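PDB 1XQA: Glyoxalase/Bleomycin resistance protein, which is of uncertain function but binds a magnesium ion and is possibly a glyoxalase or a related metal-dependent enzyme of the vicinal oxygen chelate superfamily. Local coordinates for residues A[64-69]-A[107-112]; A[86-91]-A[99-104]. One frame throughout, in Å; residues are numbered along the deposited sequence.

Contact 1: A[64-69]-A[107-112]; sequences VGFPQE and FTIEVM
The ring of Phe-66 has the carbonyl O of Glu-110 at one edge, near its plane, while CG2 of Ile-109 approaches it obliquely, 3.6 Å from CD2; beyond the two segments it meets the ring of Phe-25. Phe-107, at the other end of the pair, receives CG2 of Val-64 obliquely on its CD1. These strands, 64-67 and 107-112, are the parallel first and last strands of a beta-alpha-beta-beta-beta module, the building unit of the vicinal oxygen chelate fold. Val-64, Phe-66, Ile-109 and Val-111 form one face, whose apolar groups suit the packing of Phe-66, Ile-109 and Val-111 against helix 14-25. The other face carries the side chains of Pro-67, Glu-110 and Met-112, a selenomethionine, with Gly-65 adding none.

The ladder alternates as parallel pairing requires: Val-64 N donates to Thr-108 O, Glu-110 N to Val-64 O (2.8 Å), and Phe-66 N to Glu-110 O (2.9 Å), almost along the C=O axis. Two bonds thus hold the backbone of Glu-110, a ligand of the magnesium ion. Its CG stands anti to the backbone N (chi1 174°) and the chain continues extended, carrying the carboxylate out from the sheet. Gly-65, with no side chain, lets OE1 of Glu-110 lie 3.7 Å from its CA.

At the C-terminal end, Gln-68 N bonds to Met-112 O at 2.7 Å, and Met-112 SE packs on the CA of Pro-67. The Gln-68 chain bends back at chi2 (-60°), so that NE2 reaches Phe-66 O at 3.0 Å from above the carbonyl plane.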
loop_
_atom_site.group_PDB
_atom_site.type_symbol
_atom_site.label_atom_id
_atom_site.label_comp_id
_atom_site.label_asym_id
_atom_site.label_seq_id
_atom_site.Cartn_x
_atom_site.Cartn_y
_atom_site.Cartn_z
ATOM N N VAL A 64 -15.220 1.563 10.985
ATOM C CA VAL A 64 -14.145 0.650 11.348
ATOM C C VAL A 64 -12.941 1.459 11.808
ATOM O O VAL A 64 -12.500 2.368 11.094
ATOM C CB VAL A 64 -13.736 -0.222 10.133
ATOM C CG1 VAL A 64 -12.684 -1.239 10.545
ATOM C CG2 VAL A 64 -14.956 -0.943 9.579
ATOM N N GLY A 65 -12.393 1.121 12.974
ATOM C CA GLY A 65 -11.342 1.941 13.572
ATOM C C GLY A 65 -9.946 1.331 13.556
ATOM O O GLY A 65 -9.768 0.149 13.880
ATOM N N PHE A 66 -8.972 2.165 13.192
ATOM C CA PHE A 66 -7.554 1.795 13.103
ATOM C C PHE A 66 -6.737 2.651 14.061
ATOM O O PHE A 66 -6.275 3.735 13.679
ATOM C CB PHE A 66 -7.024 2.045 11.684
ATOM C CG PHE A 66 -7.570 1.109 10.665
ATOM C CD1 PHE A 66 -6.811 0.038 10.224
ATOM C CD2 PHE A 66 -8.833 1.306 10.137
ATOM C CE1 PHE A 66 -7.297 -0.823 9.263
ATOM C CE2 PHE A 66 -9.345 0.443 9.186
ATOM C CZ PHE A 66 -8.558 -0.631 8.745
ATOM N N PRO A 67 -6.553 2.186 15.309
ATOM C CA PRO A 67 -5.808 2.963 16.294
ATOM C C PRO A 67 -4.342 3.116 15.924
ATOM O O PRO A 67 -3.762 2.233 15.293
ATOM C CB PRO A 67 -5.943 2.135 17.584
ATOM C CG PRO A 67 -6.253 0.773 17.121
ATOM C CD PRO A 67 -7.069 0.935 15.886
ATOM N N GLN A 68 -3.752 4.235 16.334
ATOM C CA GLN A 68 -2.362 4.533 16.013
ATOM C C GLN A 68 -1.528 4.628 17.277
ATOM O O GLN A 68 -2.061 4.834 18.364
ATOM C CB GLN A 68 -2.253 5.845 15.223
ATOM C CG GLN A 68 -3.046 5.846 13.924
ATOM C CD GLN A 68 -2.599 4.764 12.964
ATOM O OE1 GLN A 68 -1.405 4.593 12.714
ATOM N NE2 GLN A 68 -3.554 4.027 12.419
ATOM N N GLU A 69 -0.218 4.480 17.122
ATOM C CA GLU A 69 0.693 4.457 18.259
ATOM C C GLU A 69 0.909 5.842 18.852
ATOM O O GLU A 69 1.318 5.967 20.009
ATOM C CB GLU A 69 2.030 3.842 17.839
ATOM C CG GLU A 69 2.795 3.175 18.969
ATOM C CD GLU A 69 2.011 2.047 19.619
ATOM O OE1 GLU A 69 1.330 1.288 18.887
ATOM O OE2 GLU A 69 2.080 1.923 20.866
ATOM N N PHE A 107 -17.736 2.731 2.906
ATOM C CA PHE A 107 -17.814 2.668 4.367
ATOM C C PHE A 107 -16.859 3.688 4.976
ATOM O O PHE A 107 -15.923 4.148 4.310
ATOM C CB PHE A 107 -17.484 1.256 4.875
ATOM C CG PHE A 107 -16.081 0.834 4.594
ATOM C CD1 PHE A 107 -15.104 0.910 5.585
ATOM C CD2 PHE A 107 -15.715 0.382 3.325
ATOM C CE1 PHE A 107 -13.794 0.534 5.319
ATOM C CE2 PHE A 107 -14.414 0.009 3.050
ATOM C CZ PHE A 107 -13.440 0.087 4.059
ATOM N N THR A 108 -17.093 4.031 6.238
ATOM C CA THR A 108 -16.315 5.049 6.936
ATOM C C THR A 108 -15.266 4.373 7.798
ATOM O O THR A 108 -15.555 3.361 8.456
ATOM C CB THR A 108 -17.242 5.899 7.813
ATOM O OG1 THR A 108 -18.202 6.529 6.955
ATOM C CG2 THR A 108 -16.464 6.965 8.609
ATOM N N ILE A 109 -14.060 4.947 7.801
ATOM C CA ILE A 109 -12.976 4.489 8.627
ATOM C C ILE A 109 -12.653 5.568 9.660
ATOM O O ILE A 109 -12.669 6.764 9.365
ATOM C CB ILE A 109 -11.713 4.194 7.767
ATOM C CG1 ILE A 109 -11.886 2.861 7.024
ATOM C CG2 ILE A 109 -10.447 4.183 8.635
ATOM C CD1 ILE A 109 -10.789 2.562 5.993
ATOM N N GLU A 110 -12.391 5.132 10.877
ATOM C CA GLU A 110 -11.918 6.021 11.930
ATOM C C GLU A 110 -10.417 5.825 12.165
ATOM O O GLU A 110 -9.922 4.695 12.209
ATOM C CB GLU A 110 -12.691 5.681 13.207
ATOM C CG GLU A 110 -12.237 6.392 14.445
ATOM C CD GLU A 110 -12.743 5.700 15.701
ATOM O OE1 GLU A 110 -13.053 4.495 15.627
ATOM O OE2 GLU A 110 -12.812 6.353 16.756
ATOM N N VAL A 111 -9.695 6.930 12.365
ATOM C CA VAL A 111 -8.270 6.864 12.628
ATOM C C VAL A 111 -8.062 7.648 13.910
ATOM O O VAL A 111 -8.505 8.778 14.001
ATOM C CB VAL A 111 -7.437 7.480 11.464
ATOM C CG1 VAL A 111 -5.927 7.388 11.756
ATOM C CG2 VAL A 111 -7.801 6.817 10.111
HETATM N N MSE A 112 -7.437 7.033 14.909
HETATM C CA MSE A 112 -7.342 7.668 16.225
HETATM C C MSE A 112 -6.147 7.230 17.047
HETATM O O MSE A 112 -5.524 6.206 16.765
HETATM C CB MSE A 112 -8.636 7.421 17.027
HETATM C CG MSE A 112 -8.798 6.006 17.551
HETATM SE SE MSE A 112 -9.125 4.658 16.183
HETATM C CE MSE A 112 -9.896 3.286 17.354
#

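Contact 2: A[86-91]-A[99-104]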
loop_
_atom_site.group_PDB
_atom_site.type_symbol
_atom_site.label_atom_id
_atom_site.label_comp_id
_atom_site.label_asym_id
_atom_site.label_seq_id
_atom_site.Cartn_x
_atom_site.Cartn_y
_atom_site.Cartn_z
ATOM N N PHE A 86 -8.390 12.864 -0.801
ATOM C CA PHE A 86 -9.498 12.459 0.051
ATOM C C PHE A 86 -9.910 13.621 0.951
ATOM O O PHE A 86 -9.081 14.393 1.432
ATOM C CB PHE A 86 -9.164 11.206 0.859
ATOM C CG PHE A 86 -8.880 10.000 0.004
ATOM C CD1 PHE A 86 -9.909 9.159 -0.399
ATOM C CD2 PHE A 86 -7.597 9.738 -0.433
ATOM C CE1 PHE A 86 -9.653 8.044 -1.224
ATOM C CE2 PHE A 86 -7.318 8.635 -1.248
ATOM C CZ PHE A 86 -8.352 7.785 -1.645
ATOM N N LEU A 87 -11.207 13.731 1.171
ATOM C CA LEU A 87 -11.749 14.837 1.941
ATOM C C LEU A 87 -11.729 14.497 3.431
ATOM O O LEU A 87 -12.495 13.674 3.937
ATOM C CB LEU A 87 -13.136 15.219 1.417
ATOM C CG LEU A 87 -13.268 15.358 -0.111
ATOM C CD1 LEU A 87 -14.686 15.796 -0.485
ATOM C CD2 LEU A 87 -12.236 16.312 -0.749
ATOM N N VAL A 88 -10.779 15.086 4.131
ATOM C CA VAL A 88 -10.653 14.832 5.549
ATOM C C VAL A 88 -10.526 16.173 6.227
ATOM O O VAL A 88 -9.993 17.123 5.636
ATOM C CB VAL A 88 -9.422 13.935 5.881
ATOM C CG1 VAL A 88 -9.653 12.496 5.413
ATOM C CG2 VAL A 88 -8.149 14.495 5.263
ATOM N N GLU A 89 -11.048 16.261 7.444
ATOM C CA GLU A 89 -10.804 17.422 8.276
ATOM C C GLU A 89 -9.651 17.073 9.219
ATOM O O GLU A 89 -9.296 15.891 9.344
ATOM C CB GLU A 89 -12.083 17.871 9.009
ATOM C CG GLU A 89 -12.678 16.897 10.014
ATOM C CD GLU A 89 -13.862 17.488 10.804
ATOM O OE1 GLU A 89 -13.684 17.797 12.008
ATOM O OE2 GLU A 89 -14.963 17.647 10.221
ATOM N N PRO A 90 -9.031 18.087 9.854
ATOM C CA PRO A 90 -7.978 17.764 10.810
ATOM C C PRO A 90 -8.498 16.877 11.940
ATOM O O PRO A 90 -9.698 16.894 12.227
ATOM C CB PRO A 90 -7.574 19.131 11.361
ATOM C CG PRO A 90 -7.957 20.089 10.297
ATOM C CD PRO A 90 -9.230 19.541 9.735
ATOM N N PRO A 91 -7.603 16.099 12.584
ATOM C CA PRO A 91 -8.055 15.293 13.721
ATOM C C PRO A 91 -8.494 16.174 14.890
ATOM O O PRO A 91 -7.983 17.283 15.066
ATOM C CB PRO A 91 -6.806 14.487 14.107
ATOM C CG PRO A 91 -5.897 14.564 12.903
ATOM C CD PRO A 91 -6.165 15.917 12.321
ATOM N N PHE A 99 -9.963 11.286 13.532
ATOM C CA PHE A 99 -10.673 11.788 12.368
ATOM C C PHE A 99 -11.315 10.629 11.630
ATOM O O PHE A 99 -11.015 9.460 11.903
ATOM C CB PHE A 99 -9.764 12.589 11.438
ATOM C CG PHE A 99 -8.767 11.753 10.667
ATOM C CD1 PHE A 99 -9.080 11.268 9.400
ATOM C CD2 PHE A 99 -7.509 11.487 11.198
ATOM C CE1 PHE A 99 -8.169 10.517 8.679
ATOM C CE2 PHE A 99 -6.579 10.734 10.479
ATOM C CZ PHE A 99 -6.908 10.254 9.227
ATOM N N TYR A 100 -12.199 10.970 10.706
ATOM C CA TYR A 100 -12.878 9.973 9.910
ATOM C C TYR A 100 -12.607 10.219 8.425
ATOM O O TYR A 100 -12.342 11.354 8.008
ATOM C CB TYR A 100 -14.379 9.985 10.184
ATOM C CG TYR A 100 -14.711 9.775 11.638
ATOM C CD1 TYR A 100 -14.938 8.503 12.137
ATOM C CD2 TYR A 100 -14.729 10.853 12.530
ATOM C CE1 TYR A 100 -15.222 8.301 13.481
ATOM C CE2 TYR A 100 -14.999 10.667 13.880
ATOM C CZ TYR A 100 -15.243 9.388 14.346
ATOM O OH TYR A 100 -15.526 9.194 15.684
ATOM N N VAL A 101 -12.721 9.158 7.637
ATOM C CA VAL A 101 -12.603 9.260 6.195
ATOM C C VAL A 101 -13.583 8.296 5.533
ATOM O O VAL A 101 -13.729 7.155 5.970
ATOM C CB VAL A 101 -11.144 9.014 5.712
ATOM C CG1 VAL A 101 -10.640 7.622 6.109
ATOM C CG2 VAL A 101 -10.996 9.269 4.175
ATOM N N GLU A 102 -14.260 8.768 4.493
ATOM C CA GLU A 102 -15.154 7.925 3.706
ATOM C C GLU A 102 -14.299 7.163 2.734
ATOM O O GLU A 102 -13.678 7.772 1.850
ATOM C CB GLU A 102 -16.140 8.775 2.927
ATOM C CG GLU A 102 -16.777 9.848 3.734
ATOM C CD GLU A 102 -18.081 9.417 4.285
ATOM O OE1 GLU A 102 -19.100 10.040 3.896
ATOM O OE2 GLU A 102 -18.083 8.450 5.082
ATOM N N ALA A 103 -14.274 5.838 2.887
ATOM C CA ALA A 103 -13.334 4.981 2.162
ATOM C C ALA A 103 -13.913 4.479 0.848
ATOM O O ALA A 103 -15.142 4.304 0.734
ATOM C CB ALA A 103 -12.934 3.799 3.025
ATOM N N PRO A 104 -13.033 4.244 -0.151
ATOM C CA PRO A 104 -13.437 3.535 -1.363
ATOM C C PRO A 104 -14.176 2.246 -1.012
ATOM O O PRO A 104 -13.767 1.518 -0.089
ATOM C CB PRO A 104 -12.103 3.232 -2.047
ATOM C CG PRO A 104 -11.235 4.412 -1.677
ATOM C CD PRO A 104 -11.616 4.661 -0.217
HETATM O O HOH W 1 -13.934 11.592 3.617
HETATM O O HOH W 2 -12.666 13.901 8.209
#
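Phe-99 starts at a CB lodged against the loop 86-91, 3.9 Å from both Glu-89 O and Pro-91 CA. This loop follows helix 71-83 in the beta-alpha-beta-beta-beta module and runs alongside strand 97-103, roughly antiparallel to it but without a direct hydrogen bond between the two segments. With chi1 at 72°, CG of Phe-99 sits between the backbone N and the carbonyl carbon, a crowded position that turns the ring under the loop. Its CD2 then meets Pro-91 CG at 3.9 Å, and CE1 on the other side meets Val-88 CG1 at 4.1 Å. Val-74 and Asn-78 of helix 71-83 and Val-111 of the next strand also touch this buried side chain, a place well suited to a large apolar group.

Val-88 spans two strand residues, for its CG1 also lies 3.7 Å from Val-101 CG2, the two beta-branched chains side by side. Farther along, Phe-86 and Pro-104 meet tip to tip, CE1 to CG.

Two waters join the backbones, which are too far apart to bond directly here. One donates to Leu-87 O and accepts from Glu-102 N; the other accepts from Glu-89 N and donates to Tyr-100 O at 2.6 Å.

Contacts 1 and 2 reach the same sheet and have centres 10 Å apart. Strand 107-112, paired in parallel with 64-67 in contact 1, is paired on its other side, antiparallel, with strand 97-103 of contact 2; Ile-109 N lies 2.9 Å from Val-101 O in that ladder. A probable hydrogen bond between Thr-108 OG1 and Glu-102 OE2, 2.7 Å long, adds a side-chain tie. Contact 1 supplies a metal ligand, Glu-110, and contact 2 comes near the site through Tyr-100: its CE1 packs 3.7 Å from Glu-110 CB, and its ring meets the second protein ligand, His-63, edge-to-face. The side chain of Tyr-100 comes within about 4 Å of the magnesium ion at its nearest atom.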